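Local coordinates for protein hydrazine synthase subunit gamma (Candidatus Kuenenia stuttgartiensis, PDB 5C2V) that reduces nitric oxide to hydroxylamine, the first half-reaction of hydrazine synthesis, and carries two heme c groups, at residues C[53-65]-C[129-141]. Numbering follows the deposited sequence.
With HEC (heme c), chain V.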
loop_
_atom_site.group_PDB
_atom_site.type_symbol
_atom_site.label_atom_id
_atom_site.label_comp_id
_atom_site.label_asym_id
_atom_site.label_seq_id
_atom_site.Cartn_x
_atom_site.Cartn_y
_atom_site.Cartn_z
ATOM N N ALA C 53 -14.487 -39.034 14.872
ATOM C CA ALA C 53 -13.664 -37.826 14.870
ATOM C C ALA C 53 -14.478 -36.543 15.051
ATOM O O ALA C 53 -13.910 -35.460 15.176
ATOM C CB ALA C 53 -12.853 -37.747 13.586
ATOM N N ALA C 54 -15.802 -36.662 15.081
ATOM C CA ALA C 54 -16.660 -35.478 15.104
ATOM C C ALA C 54 -16.714 -34.848 16.490
ATOM O O ALA C 54 -16.990 -33.656 16.630
ATOM C CB ALA C 54 -18.060 -35.827 14.629
ATOM N N TRP C 55 -16.448 -35.655 17.511
ATOM C CA TRP C 55 -16.465 -35.182 18.889
ATOM C C TRP C 55 -15.259 -34.297 19.183
ATOM O O TRP C 55 -15.279 -33.501 20.123
ATOM C CB TRP C 55 -16.488 -36.361 19.861
ATOM C CG TRP C 55 -15.147 -37.003 20.022
ATOM C CD1 TRP C 55 -14.618 -37.995 19.254
ATOM C CD2 TRP C 55 -14.160 -36.687 21.009
ATOM N NE1 TRP C 55 -13.359 -38.321 19.702
ATOM C CE2 TRP C 55 -13.055 -37.529 20.780
ATOM C CE3 TRP C 55 -14.102 -35.771 22.064
ATOM C CZ2 TRP C 55 -11.907 -37.488 21.567
ATOM C CZ3 TRP C 55 -12.963 -35.729 22.844
ATOM C CH2 TRP C 55 -11.881 -36.583 22.593
ATOM N N SER C 56 -14.209 -34.442 18.379
ATOM C CA SER C 56 -12.977 -33.695 18.602
ATOM C C SER C 56 -13.178 -32.233 18.237
ATOM O O SER C 56 -14.257 -31.847 17.787
ATOM C CB SER C 56 -11.825 -34.293 17.794
ATOM O OG SER C 56 -12.079 -34.204 16.405
ATOM N N LEU C 57 -12.142 -31.424 18.433
ATOM C CA LEU C 57 -12.263 -29.986 18.235
ATOM C C LEU C 57 -12.721 -29.639 16.820
ATOM O O LEU C 57 -13.873 -29.263 16.605
ATOM C CB LEU C 57 -10.927 -29.301 18.531
ATOM C CG LEU C 57 -10.926 -27.774 18.631
ATOM C CD1 LEU C 57 -11.713 -27.322 19.851
ATOM C CD2 LEU C 57 -9.504 -27.232 18.674
ATOM N N GLN C 58 -11.810 -29.762 15.861
ATOM C CA GLN C 58 -12.131 -29.510 14.459
ATOM C C GLN C 58 -12.320 -30.768 13.602
ATOM O O GLN C 58 -12.559 -30.667 12.399
ATOM C CB GLN C 58 -11.065 -28.593 13.863
ATOM C CG GLN C 58 -11.175 -27.186 14.438
ATOM C CD GLN C 58 -9.918 -26.362 14.289
ATOM O OE1 GLN C 58 -8.898 -26.840 13.794
ATOM N NE2 GLN C 58 -9.980 -25.112 14.734
ATOM N N GLY C 59 -12.212 -31.944 14.213
ATOM C CA GLY C 59 -12.389 -33.191 13.483
ATOM C C GLY C 59 -11.121 -33.735 12.850
ATOM O O GLY C 59 -11.172 -34.422 11.829
ATOM N N SER C 60 -9.981 -33.427 13.460
ATOM C CA SER C 60 -8.680 -33.814 12.921
ATOM C C SER C 60 -8.450 -35.326 12.925
ATOM O O SER C 60 -8.036 -35.897 11.915
ATOM C CB SER C 60 -7.563 -33.120 13.705
ATOM O OG SER C 60 -6.287 -33.460 13.192
ATOM N N TYR C 61 -8.710 -35.973 14.058
ATOM C CA TYR C 61 -8.476 -37.411 14.177
ATOM C C TYR C 61 -9.310 -38.051 15.285
ATOM O O TYR C 61 -10.061 -37.372 15.986
ATOM C CB TYR C 61 -6.989 -37.687 14.425
ATOM C CG TYR C 61 -6.427 -36.985 15.642
ATOM C CD1 TYR C 61 -5.926 -35.693 15.552
ATOM C CD2 TYR C 61 -6.393 -37.616 16.879
ATOM C CE1 TYR C 61 -5.413 -35.047 16.659
ATOM C CE2 TYR C 61 -5.880 -36.978 17.992
ATOM C CZ TYR C 61 -5.391 -35.695 17.876
ATOM O OH TYR C 61 -4.878 -35.055 18.981
ATOM N N SER C 62 -9.165 -39.363 15.436
ATOM C CA SER C 62 -9.882 -40.106 16.465
ATOM C C SER C 62 -8.925 -41.027 17.210
ATOM O O SER C 62 -7.718 -41.002 16.965
ATOM C CB SER C 62 -11.025 -40.918 15.849
ATOM O OG SER C 62 -10.528 -41.927 14.987
ATOM N N CYS C 63 -9.461 -41.829 18.125
ATOM C CA CYS C 63 -8.658 -42.830 18.817
ATOM C C CYS C 63 -8.076 -43.800 17.797
ATOM O O CYS C 63 -6.900 -44.163 17.857
ATOM C CB CYS C 63 -9.496 -43.588 19.848
ATOM S SG CYS C 63 -10.320 -42.552 21.077
ATOM N N ALA C 64 -8.916 -44.187 16.842
ATOM C CA ALA C 64 -8.552 -45.160 15.822
ATOM C C ALA C 64 -7.444 -44.669 14.895
ATOM O O ALA C 64 -6.896 -45.438 14.117
ATOM C CB ALA C 64 -9.779 -45.547 15.011
ATOM N N SER C 65 -7.120 -43.386 14.956
ATOM C CA SER C 65 -6.020 -42.875 14.150
ATOM C C SER C 65 -4.686 -43.364 14.717
ATOM O O SER C 65 -3.686 -43.445 14.003
ATOM C CB SER C 65 -6.060 -41.349 14.092
ATOM O OG SER C 65 -7.257 -40.902 13.478
ATOM N N ASP C 129 -7.618 -38.155 27.717
ATOM C CA ASP C 129 -7.275 -37.794 26.340
ATOM C C ASP C 129 -7.994 -36.568 25.748
ATOM O O ASP C 129 -7.384 -35.834 24.970
ATOM C CB ASP C 129 -7.505 -38.998 25.424
ATOM C CG ASP C 129 -6.466 -40.085 25.623
ATOM O OD1 ASP C 129 -5.396 -39.787 26.195
ATOM O OD2 ASP C 129 -6.717 -41.236 25.206
ATOM N N PRO C 130 -9.285 -36.352 26.076
ATOM C CA PRO C 130 -9.895 -35.123 25.556
ATOM C C PRO C 130 -9.168 -33.843 25.965
ATOM O O PRO C 130 -9.086 -32.927 25.152
ATOM C CB PRO C 130 -11.300 -35.154 26.158
ATOM C CG PRO C 130 -11.605 -36.593 26.271
ATOM C CD PRO C 130 -10.305 -37.247 26.656
ATOM N N GLY C 131 -8.674 -33.765 27.195
ATOM C CA GLY C 131 -7.953 -32.576 27.611
ATOM C C GLY C 131 -6.444 -32.610 27.438
ATOM O O GLY C 131 -5.819 -31.564 27.266
ATOM N N PHE C 132 -5.850 -33.799 27.489
ATOM C CA PHE C 132 -4.396 -33.905 27.387
ATOM C C PHE C 132 -3.870 -34.318 26.011
ATOM O O PHE C 132 -2.660 -34.298 25.780
ATOM C CB PHE C 132 -3.881 -34.886 28.446
ATOM C CG PHE C 132 -4.133 -34.435 29.859
ATOM C CD1 PHE C 132 -5.375 -34.613 30.448
ATOM C CD2 PHE C 132 -3.130 -33.829 30.596
ATOM C CE1 PHE C 132 -5.611 -34.198 31.742
ATOM C CE2 PHE C 132 -3.360 -33.412 31.894
ATOM C CZ PHE C 132 -4.604 -33.597 32.467
ATOM N N VAL C 133 -4.764 -34.684 25.097
ATOM C CA VAL C 133 -4.344 -35.095 23.757
ATOM C C VAL C 133 -5.175 -34.432 22.660
ATOM O O VAL C 133 -4.665 -33.632 21.877
ATOM C CB VAL C 133 -4.414 -36.628 23.581
ATOM C CG1 VAL C 133 -4.122 -37.013 22.136
ATOM C CG2 VAL C 133 -3.437 -37.316 24.523
ATOM N N PHE C 134 -6.457 -34.785 22.608
ATOM C CA PHE C 134 -7.366 -34.274 21.586
ATOM C C PHE C 134 -7.608 -32.775 21.727
ATOM O O PHE C 134 -7.915 -32.098 20.744
ATOM C CB PHE C 134 -8.704 -35.016 21.647
ATOM C CG PHE C 134 -8.651 -36.420 21.115
ATOM C CD1 PHE C 134 -8.303 -37.478 21.939
ATOM C CD2 PHE C 134 -8.966 -36.683 19.792
ATOM C CE1 PHE C 134 -8.261 -38.772 21.449
ATOM C CE2 PHE C 134 -8.927 -37.974 19.297
ATOM C CZ PHE C 134 -8.574 -39.019 20.127
ATOM N N ARG C 135 -7.470 -32.274 22.952
ATOM C CA ARG C 135 -7.743 -30.873 23.277
ATOM C C ARG C 135 -9.171 -30.495 22.896
ATOM O O ARG C 135 -9.414 -29.439 22.310
ATOM C CB ARG C 135 -6.741 -29.945 22.587
ATOM C CG ARG C 135 -5.295 -30.397 22.708
ATOM C CD ARG C 135 -4.860 -30.534 24.160
ATOM N NE ARG C 135 -3.447 -30.892 24.268
ATOM C CZ ARG C 135 -2.749 -30.861 25.399
ATOM N NH1 ARG C 135 -3.330 -30.485 26.531
ATOM N NH2 ARG C 135 -1.467 -31.201 25.397
ATOM N N SER C 136 -10.113 -31.373 23.233
ATOM C CA SER C 136 -11.525 -31.147 22.951
ATOM C C SER C 136 -12.360 -31.316 24.220
ATOM O O SER C 136 -11.814 -31.473 25.313
ATOM C CB SER C 136 -12.018 -32.099 21.860
ATOM O OG SER C 136 -13.352 -31.803 21.485
ATOM N N GLU C 137 -13.679 -31.273 24.071
ATOM C CA GLU C 137 -14.590 -31.394 25.206
ATOM C C GLU C 137 -14.487 -32.762 25.876
ATOM O O GLU C 137 -14.359 -33.786 25.202
ATOM C CB GLU C 137 -16.031 -31.139 24.760
ATOM C CG GLU C 137 -17.019 -30.994 25.904
ATOM C CD GLU C 137 -18.403 -30.598 25.431
ATOM O OE1 GLU C 137 -18.952 -31.292 24.549
ATOM O OE2 GLU C 137 -18.939 -29.589 25.934
ATOM N N ASN C 138 -14.546 -32.770 27.204
ATOM C CA ASN C 138 -14.461 -34.005 27.974
ATOM C C ASN C 138 -15.661 -34.918 27.752
ATOM O O ASN C 138 -16.739 -34.466 27.367
ATOM C CB ASN C 138 -14.328 -33.694 29.466
ATOM C CG ASN C 138 -12.979 -33.106 29.824
ATOM O OD1 ASN C 138 -11.973 -33.392 29.175
ATOM N ND2 ASN C 138 -12.950 -32.284 30.866
ATOM N N PHE C 139 -15.462 -36.208 28.005
ATOM C CA PHE C 139 -16.520 -37.199 27.847
ATOM C C PHE C 139 -17.531 -37.139 28.985
ATOM O O PHE C 139 -17.193 -36.777 30.113
ATOM C CB PHE C 139 -15.925 -38.607 27.771
ATOM C CG PHE C 139 -15.049 -38.835 26.574
ATOM C CD1 PHE C 139 -15.383 -38.303 25.340
ATOM C CD2 PHE C 139 -13.889 -39.581 26.686
ATOM C CE1 PHE C 139 -14.576 -38.517 24.238
ATOM C CE2 PHE C 139 -13.076 -39.796 25.588
ATOM C CZ PHE C 139 -13.421 -39.262 24.363
ATOM N N SER C 140 -18.773 -37.494 28.678
ATOM C CA SER C 140 -19.786 -37.698 29.705
ATOM C C SER C 140 -19.472 -39.009 30.424
ATOM O O SER C 140 -18.734 -39.838 29.889
ATOM C CB SER C 140 -21.187 -37.726 29.085
ATOM O OG SER C 140 -21.336 -38.828 28.207
ATOM N N PRO C 141 -20.010 -39.197 31.642
ATOM C CA PRO C 141 -19.765 -40.451 32.367
ATOM C C PRO C 141 -20.157 -41.686 31.555
ATOM O O PRO C 141 -19.410 -42.669 31.506
ATOM C CB PRO C 141 -20.653 -40.319 33.607
ATOM C CG PRO C 141 -20.800 -38.857 33.812
ATOM C CD PRO C 141 -20.794 -38.240 32.444
HETATM FE FE HEC V . -4.176 -44.071 23.517
HETATM C CHA HEC V . -1.994 -45.724 25.595
HETATM C CHB HEC V . -6.758 -45.898 24.791
HETATM C CHC HEC V . -6.405 -42.246 21.618
HETATM C CHD HEC V . -1.589 -42.779 21.679
HETATM N NA HEC V . -4.346 -45.523 24.968
HETATM C C1A HEC V . -3.311 -46.123 25.656
HETATM C C2A HEC V . -3.859 -47.229 26.425
HETATM C C3A HEC V . -5.181 -47.267 26.199
HETATM C C4A HEC V . -5.507 -46.198 25.278
HETATM C CMA HEC V . -6.215 -48.253 26.788
HETATM C CAA HEC V . -3.041 -48.167 27.350
HETATM C CBA HEC V . -3.085 -49.617 26.868
HETATM C CGA HEC V . -2.316 -50.502 27.814
HETATM O O1A HEC V . -1.674 -49.968 28.755
HETATM O O2A HEC V . -2.344 -51.747 27.624
HETATM N NB HEC V . -6.211 -44.150 23.155
HETATM C C1B HEC V . -7.080 -44.819 23.995
HETATM C C2B HEC V . -8.378 -44.184 23.897
HETATM C C3B HEC V . -8.285 -43.181 23.016
HETATM C C4B HEC V . -6.919 -43.137 22.535
HETATM C CMB HEC V . -9.638 -44.630 24.672
HETATM C CAB HEC V . -9.409 -42.213 22.576
HETATM C CBB HEC V . -9.790 -41.252 23.724
HETATM N NC HEC V . -4.029 -42.767 21.924
HETATM C C1C HEC V . -5.070 -42.096 21.314
HETATM C C2C HEC V . -4.505 -41.117 20.408
HETATM C C3C HEC V . -3.190 -41.360 20.324
HETATM C C4C HEC V . -2.852 -42.340 21.342
HETATM C CMC HEC V . -5.340 -40.290 19.403
HETATM C CAC HEC V . -2.174 -40.622 19.421
HETATM C CBC HEC V . -2.025 -39.152 19.873
HETATM N ND HEC V . -2.106 -44.284 23.580
HETATM C C1D HEC V . -1.246 -43.507 22.803
HETATM C C2D HEC V . 0.082 -43.583 23.369
HETATM C C3D HEC V . -0.044 -44.504 24.590
HETATM C C4D HEC V . -1.437 -44.890 24.644
HETATM C CMD HEC V . 1.358 -42.885 22.851
HETATM C CAD HEC V . 1.076 -44.920 25.564
HETATM C CBD HEC V . 1.262 -43.808 26.591
HETATM C CGD HEC V . 2.338 -44.198 27.569
HETATM O O1D HEC V . 2.627 -43.399 28.499
HETATM O O2D HEC V . 2.906 -45.307 27.417
HETATM O O HOH W 1 -17.284 -32.591 21.912
HETATM O O HOH W 2 -9.143 -32.533 18.366
HETATM O O HOH W 3 -4.534 -32.450 19.006
HETATM O O HOH W 4 -3.970 -42.627 25.023
#
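L57 and S136 bring the two backbones together, with their CA atoms 4.9 Å apart. Segment 53-65 is a loop after helix 43-51. Segment 129-141 leaves helix 129-132 as a loop that leads to helix 141-152. S136 OG, anti to its own N (chi1 -174°), donates a hydrogen bond to W55 O over 2.9 Å, in the carbonyl plane and on a lone pair. A water also donates to W55 O, and another bridges L57 N and F134 O.

The side chains form an aromatic cluster. The ring of F134 lies between W55 CZ2, over the centre of one face, and Y61 CE2, over the opposite face. The six-membered ring of W55 and the F134 ring have planes at 52°. The Y61 and F134 planes are 29° apart, but the rings are offset and hardly overlap. F139 turns its edge to a face of W55, with CE1 3.5 Å from W55 CZ3.

This cluster borders heme 1, the apparent active-site heme. C63 SG is bonded to the heme vinyl-derived carbon CAB. F134 CZ lies 3.5 Å from heme CMC. D129 OD2 lies 3.1 Å from the oxygen of the iron-bound water, close enough to accept from it. Y61 also meets F226 of the beta subunit.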